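Local coordinates for receptor-like protein kinase ANXUR1 (Arabidopsis thaliana, PDB 6FIG) that is a plant receptor-like kinase whose extracellular tandem malectin-like domains, with two bound calcium ions, probably sense signals at the cell surface during plant reproduction, at residues V225-S230 with E288-K293; F233-Q238 with D248-A253. All coordinates share one frame; numbering follows the deposited sequence.

Interaction 1 of 2, residues V225-S230 with E288-K293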
loop_
_atom_site.group_PDB
_atom_site.type_symbol
_atom_site.label_atom_id
_atom_site.label_comp_id
_atom_site.label_asym_id
_atom_site.label_seq_id
_atom_site.Cartn_x
_atom_site.Cartn_y
_atom_site.Cartn_z
ATOM N N VAL A 225 -25.592 8.290 -22.392
ATOM C CA VAL A 225 -26.255 7.527 -21.348
ATOM C C VAL A 225 -25.146 6.832 -20.575
ATOM O O VAL A 225 -24.331 6.102 -21.163
ATOM C CB VAL A 225 -27.218 6.497 -21.971
ATOM C CG1 VAL A 225 -27.652 5.432 -20.962
ATOM C CG2 VAL A 225 -28.441 7.216 -22.542
ATOM N N THR A 226 -25.097 7.053 -19.266
ATOM C CA THR A 226 -24.131 6.349 -18.439
ATOM C C THR A 226 -24.697 4.992 -18.027
ATOM O O THR A 226 -25.908 4.838 -17.804
ATOM C CB THR A 226 -23.688 7.199 -17.229
ATOM O OG1 THR A 226 -24.832 7.659 -16.519
ATOM C CG2 THR A 226 -22.913 8.409 -17.698
ATOM N N LEU A 227 -23.814 4.001 -17.980
ATOM C CA LEU A 227 -24.149 2.622 -17.703
ATOM C C LEU A 227 -23.355 2.145 -16.499
ATOM O O LEU A 227 -22.210 2.563 -16.290
ATOM C CB LEU A 227 -23.778 1.732 -18.900
ATOM C CG LEU A 227 -24.323 2.121 -20.281
ATOM C CD1 LEU A 227 -23.622 1.318 -21.369
ATOM C CD2 LEU A 227 -25.827 1.934 -20.336
ATOM N N GLN A 228 -23.946 1.241 -15.727
ATOM C CA GLN A 228 -23.254 0.607 -14.620
ATOM C C GLN A 228 -23.489 -0.892 -14.649
ATOM O O GLN A 228 -24.624 -1.359 -14.906
ATOM C CB GLN A 228 -23.749 1.181 -13.306
ATOM C CG GLN A 228 -22.870 0.818 -12.128
ATOM C CD GLN A 228 -23.175 1.683 -10.930
ATOM O OE1 GLN A 228 -24.332 1.805 -10.524
ATOM N NE2 GLN A 228 -22.145 2.300 -10.370
ATOM N N ALA A 229 -22.436 -1.650 -14.376
ATOM C CA ALA A 229 -22.523 -3.098 -14.351
ATOM C C ALA A 229 -23.395 -3.505 -13.180
ATOM O O ALA A 229 -23.529 -2.761 -12.212
ATOM C CB ALA A 229 -21.162 -3.732 -14.226
ATOM N N SER A 230 -23.979 -4.689 -13.299
ATOM C CA SER A 230 -24.876 -5.207 -12.278
ATOM C C SER A 230 -24.107 -5.426 -10.984
ATOM O O SER A 230 -22.872 -5.501 -10.975
ATOM C CB SER A 230 -25.513 -6.521 -12.737
ATOM O OG SER A 230 -24.511 -7.513 -12.892
ATOM N N GLU A 288 -16.951 -4.634 -21.867
ATOM C CA GLU A 288 -18.353 -4.823 -22.203
ATOM C C GLU A 288 -19.020 -5.555 -21.061
ATOM O O GLU A 288 -18.685 -6.700 -20.792
ATOM C CB GLU A 288 -18.513 -5.631 -23.496
ATOM C CG GLU A 288 -19.973 -5.888 -23.918
ATOM C CD GLU A 288 -20.723 -4.603 -24.094
ATOM O OE1 GLU A 288 -20.362 -3.851 -25.019
ATOM O OE2 GLU A 288 -21.650 -4.323 -23.299
ATOM N N PHE A 289 -19.953 -4.901 -20.381
ATOM C CA PHE A 289 -20.662 -5.538 -19.266
ATOM C C PHE A 289 -22.172 -5.703 -19.471
ATOM O O PHE A 289 -22.866 -6.187 -18.578
ATOM C CB PHE A 289 -20.341 -4.848 -17.928
ATOM C CG PHE A 289 -20.624 -3.374 -17.901
ATOM C CD1 PHE A 289 -19.576 -2.453 -17.873
ATOM C CD2 PHE A 289 -21.936 -2.894 -17.862
ATOM C CE1 PHE A 289 -19.823 -1.093 -17.840
ATOM C CE2 PHE A 289 -22.187 -1.533 -17.839
ATOM C CZ PHE A 289 -21.129 -0.630 -17.813
ATOM N N GLN A 290 -22.674 -5.354 -20.652
ATOM C CA GLN A 290 -24.098 -5.576 -20.973
ATOM C C GLN A 290 -24.311 -6.620 -22.048
ATOM O O GLN A 290 -25.103 -7.548 -21.879
ATOM C CB GLN A 290 -24.734 -4.262 -21.375
ATOM C CG GLN A 290 -24.761 -3.275 -20.226
ATOM C CD GLN A 290 -25.665 -2.102 -20.500
ATOM O OE1 GLN A 290 -25.523 -1.422 -21.521
ATOM N NE2 GLN A 290 -26.585 -1.839 -19.579
ATOM N N LEU A 291 -23.631 -6.441 -23.162
ATOM C CA LEU A 291 -23.741 -7.307 -24.328
ATOM C C LEU A 291 -22.837 -8.504 -24.185
ATOM O O LEU A 291 -22.023 -8.573 -23.259
ATOM C CB LEU A 291 -23.396 -6.519 -25.594
ATOM C CG LEU A 291 -24.258 -5.273 -25.801
ATOM C CD1 LEU A 291 -23.669 -4.386 -26.887
ATOM C CD2 LEU A 291 -25.685 -5.693 -26.126
ATOM N N SER A 292 -22.991 -9.471 -25.080
ATOM C CA SER A 292 -22.256 -10.733 -24.944
ATOM C C SER A 292 -21.608 -11.292 -26.190
ATOM O O SER A 292 -20.853 -12.258 -26.082
ATOM C CB SER A 292 -23.161 -11.800 -24.327
ATOM O OG SER A 292 -24.225 -12.085 -25.189
ATOM N N LYS A 293 -21.895 -10.731 -27.363
ATOM C CA LYS A 293 -21.399 -11.308 -28.612
ATOM C C LYS A 293 -20.750 -10.260 -29.490
ATOM O O LYS A 293 -21.034 -9.071 -29.397
ATOM C CB LYS A 293 -22.536 -11.954 -29.396
ATOM C CG LYS A 293 -23.234 -13.113 -28.698
ATOM C CD LYS A 293 -24.407 -13.617 -29.537
ATOM C CE LYS A 293 -25.596 -12.650 -29.462
ATOM N NZ LYS A 293 -26.800 -13.093 -30.220
HETATM O O HOH W 1 -25.471 -2.989 -16.816
HETATM O O HOH W 2 -23.839 -5.983 -16.029
#
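This is an apolar surface contact, bordered by water, between the end of strand 225-228 and the loop that leaves strand 278-287 in the malectin-like fold. The Phe289 ring carries it. With chi1 at 56°, CG sits between the backbone N and the carbonyl carbon, a crowded position that aims the ring at the opposing strand. The Ala229 methyl rests over one face, its CB 4.0 Å from the Phe289 ring centroid and 24° off the normal, a CH-pi contact. On that same face the backbone N of Ala229 lies nearer the rim, 3.5 Å from Phe289 CE2, but it is hydrogen-bonded to Lys251 rather than to the ring. Beyond the far end of the ring, Leu227 CB packs against Phe289 CZ at 3.7 Å. The extended Gln290 side chain crosses Leu227 at about a right angle and lays its carboxamide on the leucine methyls, with Gln290 OE1 3.3 Å from Leu227 CD1.

No direct hydrogen bond joins the segments; two waters do so instead. One donates to Gln228 O at 2.6 Å and accepts from Gln290 NE2, while the other connects Ser230 N with Phe289 O, donating to the latter at 2.7 Å. Within the loop, Glu288 OE2 takes both Gln290 N and Leu291 N, the latter at 2.9 Å and nearly straight (174°), while OE1 forms a salt bridge with Lys297. The carboxylate thus fixes the turn that presents Phe289 and Gln290, and direct cohesion comes mainly from apolar contacts around one ring and from the Gln290 carboxamide on Leu227, with polar linkage passing through solvent.

Interaction 2 of 2, residues F233-Q238 with D248-A253. With CA (calcium ion), chain H.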
loop_
_atom_site.group_PDB
_atom_site.type_symbol
_atom_site.label_atom_id
_atom_site.label_comp_id
_atom_site.label_asym_id
_atom_site.label_seq_id
_atom_site.Cartn_x
_atom_site.Cartn_y
_atom_site.Cartn_z
ATOM N N PHE A 233 -21.101 -8.017 -10.536
ATOM C CA PHE A 233 -20.448 -8.278 -11.817
ATOM C C PHE A 233 -18.940 -8.308 -11.574
ATOM O O PHE A 233 -18.424 -7.417 -10.907
ATOM C CB PHE A 233 -20.775 -7.191 -12.844
ATOM C CG PHE A 233 -20.309 -7.529 -14.230
ATOM C CD1 PHE A 233 -21.064 -8.358 -15.046
ATOM C CD2 PHE A 233 -19.099 -7.059 -14.704
ATOM C CE1 PHE A 233 -20.633 -8.688 -16.320
ATOM C CE2 PHE A 233 -18.660 -7.383 -15.977
ATOM C CZ PHE A 233 -19.424 -8.209 -16.781
ATOM N N ARG A 234 -18.248 -9.321 -12.112
ATOM C CA ARG A 234 -16.810 -9.473 -11.913
ATOM C C ARG A 234 -16.074 -9.078 -13.193
ATOM O O ARG A 234 -16.480 -9.448 -14.308
ATOM C CB ARG A 234 -16.404 -10.897 -11.475
ATOM C CG ARG A 234 -14.960 -10.955 -10.965
ATOM C CD ARG A 234 -14.497 -12.321 -10.455
ATOM N NE ARG A 234 -13.025 -12.405 -10.399
ATOM C CZ ARG A 234 -12.236 -11.848 -9.466
ATOM N NH1 ARG A 234 -12.748 -11.141 -8.455
ATOM N NH2 ARG A 234 -10.907 -11.996 -9.538
ATOM N N ILE A 235 -15.030 -8.279 -13.010
ATOM C CA ILE A 235 -14.116 -7.914 -14.076
ATOM C C ILE A 235 -13.061 -9.009 -14.130
ATOM O O ILE A 235 -12.340 -9.244 -13.156
ATOM C CB ILE A 235 -13.459 -6.539 -13.836
ATOM C CG1 ILE A 235 -14.535 -5.438 -13.639
ATOM C CG2 ILE A 235 -12.504 -6.197 -14.982
ATOM C CD1 ILE A 235 -15.538 -5.298 -14.782
ATOM N N ASN A 236 -12.958 -9.645 -15.282
ATOM C CA ASN A 236 -12.071 -10.766 -15.504
ATOM C C ASN A 236 -10.805 -10.332 -16.249
ATOM O O ASN A 236 -10.741 -10.354 -17.473
ATOM C CB ASN A 236 -12.838 -11.826 -16.301
ATOM C CG ASN A 236 -12.010 -13.039 -16.607
ATOM O OD1 ASN A 236 -10.958 -13.252 -16.007
ATOM N ND2 ASN A 236 -12.493 -13.857 -17.566
ATOM N N TYR A 237 -9.782 -9.936 -15.501
ATOM C CA TYR A 237 -8.587 -9.360 -16.115
ATOM C C TYR A 237 -7.773 -10.288 -17.041
ATOM O O TYR A 237 -7.053 -9.797 -17.896
ATOM C CB TYR A 237 -7.645 -8.799 -15.030
ATOM C CG TYR A 237 -8.062 -7.451 -14.460
ATOM C CD1 TYR A 237 -9.086 -7.349 -13.529
ATOM C CD2 TYR A 237 -7.398 -6.287 -14.821
ATOM C CE1 TYR A 237 -9.459 -6.118 -13.006
ATOM C CE2 TYR A 237 -7.757 -5.043 -14.294
ATOM C CZ TYR A 237 -8.772 -4.977 -13.364
ATOM O OH TYR A 237 -9.116 -3.756 -12.840
ATOM N N GLN A 238 -7.833 -11.600 -16.823
ATOM C CA GLN A 238 -6.981 -12.566 -17.556
ATOM C C GLN A 238 -5.486 -12.209 -17.393
ATOM O O GLN A 238 -5.021 -12.146 -16.269
ATOM C CB GLN A 238 -7.410 -12.706 -19.026
ATOM C CG GLN A 238 -8.784 -13.302 -19.206
ATOM C CD GLN A 238 -9.085 -13.648 -20.672
ATOM O OE1 GLN A 238 -8.677 -12.929 -21.603
ATOM N NE2 GLN A 238 -9.804 -14.741 -20.874
ATOM N N ASP A 248 -13.246 -0.738 -10.788
ATOM C CA ASP A 248 -14.356 0.201 -10.881
ATOM C C ASP A 248 -14.383 1.021 -12.164
ATOM O O ASP A 248 -15.481 1.402 -12.594
ATOM C CB ASP A 248 -14.460 1.087 -9.632
ATOM C CG ASP A 248 -15.217 0.391 -8.472
ATOM O OD1 ASP A 248 -15.861 -0.674 -8.645
ATOM O OD2 ASP A 248 -15.193 0.913 -7.352
ATOM N N ILE A 249 -13.232 1.262 -12.804
ATOM C CA ILE A 249 -13.216 1.918 -14.108
ATOM C C ILE A 249 -14.048 1.108 -15.102
ATOM O O ILE A 249 -14.886 1.667 -15.841
ATOM C CB ILE A 249 -11.765 2.045 -14.657
ATOM C CG1 ILE A 249 -10.985 3.057 -13.812
ATOM C CG2 ILE A 249 -11.725 2.364 -16.151
ATOM C CD1 ILE A 249 -11.489 4.475 -13.907
ATOM N N TYR A 250 -13.818 -0.196 -15.102
ATOM C CA TYR A 250 -14.429 -1.101 -16.079
ATOM C C TYR A 250 -15.896 -1.394 -15.791
ATOM O O TYR A 250 -16.614 -1.824 -16.697
ATOM C CB TYR A 250 -13.580 -2.370 -16.180
ATOM C CG TYR A 250 -12.180 -2.072 -16.644
ATOM C CD1 TYR A 250 -11.942 -1.571 -17.914
ATOM C CD2 TYR A 250 -11.093 -2.228 -15.797
ATOM C CE1 TYR A 250 -10.668 -1.283 -18.345
ATOM C CE2 TYR A 250 -9.803 -1.949 -16.225
ATOM C CZ TYR A 250 -9.597 -1.436 -17.479
ATOM O OH TYR A 250 -8.330 -1.150 -17.922
ATOM N N LYS A 251 -16.360 -1.122 -14.568
ATOM C CA LYS A 251 -17.768 -1.367 -14.202
ATOM C C LYS A 251 -18.730 -0.223 -14.541
ATOM O O LYS A 251 -19.945 -0.329 -14.285
ATOM C CB LYS A 251 -17.882 -1.709 -12.705
ATOM C CG LYS A 251 -17.204 -3.014 -12.357
ATOM C CD LYS A 251 -17.202 -3.288 -10.852
ATOM C CE LYS A 251 -16.358 -4.518 -10.547
ATOM N NZ LYS A 251 -16.226 -4.810 -9.080
ATOM N N THR A 252 -18.212 0.878 -15.084
ATOM C CA THR A 252 -19.049 1.953 -15.577
ATOM C C THR A 252 -18.593 2.378 -16.958
ATOM O O THR A 252 -17.416 2.286 -17.297
ATOM C CB THR A 252 -19.038 3.187 -14.672
ATOM O OG1 THR A 252 -17.689 3.626 -14.512
ATOM C CG2 THR A 252 -19.680 2.878 -13.307
ATOM N N ALA A 253 -19.529 2.917 -17.730
ATOM C CA ALA A 253 -19.222 3.417 -19.062
ATOM C C ALA A 253 -20.158 4.550 -19.448
ATOM O O ALA A 253 -21.243 4.725 -18.871
ATOM C CB ALA A 253 -19.317 2.278 -20.086
HETATM CA CA CA H . -15.955 3.861 -16.205
HETATM O O HOH W 3 -19.556 -5.455 -9.464
HETATM O O HOH W 4 -14.519 -6.967 -10.096
#
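Two tyrosines meet almost perpendicularly, yet neither hydroxyl bonds to the other segment. The edge of Tyr250 is turned toward the face of Tyr237 in an offset edge-to-face pair, with ring centroids 6.0 Å apart and planes at 87°. Tyr237 in turn brings its OH to the edge of the Tyr250 ring, in its plane, 3.9 Å from Tyr250 CD2. Both hydroxyls are engaged elsewhere, Tyr237 OH with Ala245 O and Tyr250 OH with His285 ND1, so the two rings are each anchored at the tip.

Ile235 is the buried apolar wedge beside this pair. Its CD1 touches Tyr250 CB at 3.8 Å, and its CG1 lies 3.7 Å from Lys251 CE. The extended Lys251 chain thus runs obliquely along the isoleucine, its methylenes doing the packing, before the ammonium reaches two waters through weak bonds. One of these waters donates to Phe233 O at 2.7 Å; the other accepts from Ile235 N at 3.2 Å. Lys27 of the second subunit packs on Lys251 as well.

The turn from helix 247-250 into strand 252-255 is also bound to calcium. Ile249 O coordinates the ion at 2.5 Å. Thr252 grips it twice, through O and OG1, OG1 being 2.4 Å from the metal; chi1 of 56° sets that hydroxyl between the backbone N and the carbonyl carbon, where it can chelate. Asn192, Val193 and Asn365 complete the protein ligands, an arrangement echoed by the chain's other calcium site (Ser7, Cys8, Pro51, Thr54 and Asn154), consistent with one such calcium-binding turn in each of the tandem malectin-like domains.

How the interactions relate
Interactions 1 and 2 lie with their centres about 10 Å apart and share one antiparallel strand pair, 225-228 with 252-255. Two probable backbone hydrogen bonds connect them, Leu227 N to Ala253 O and Ala229 N to Lys251 O, each 2.8 Å long. The ring that carries interaction 1 also packs on the calcium-binding turn of interaction 2, Phe289 CD1 approaching Tyr250 O at 3.2 Å. Phe289 CE1 is 6.5 Å from the calcium ion, so Phe289 stands just behind the coordinating residues without being one of them. Loops 288-293 and 233-238 therefore both pack around the 248-253 turn, whose Ile249 and Thr252 hold the metal.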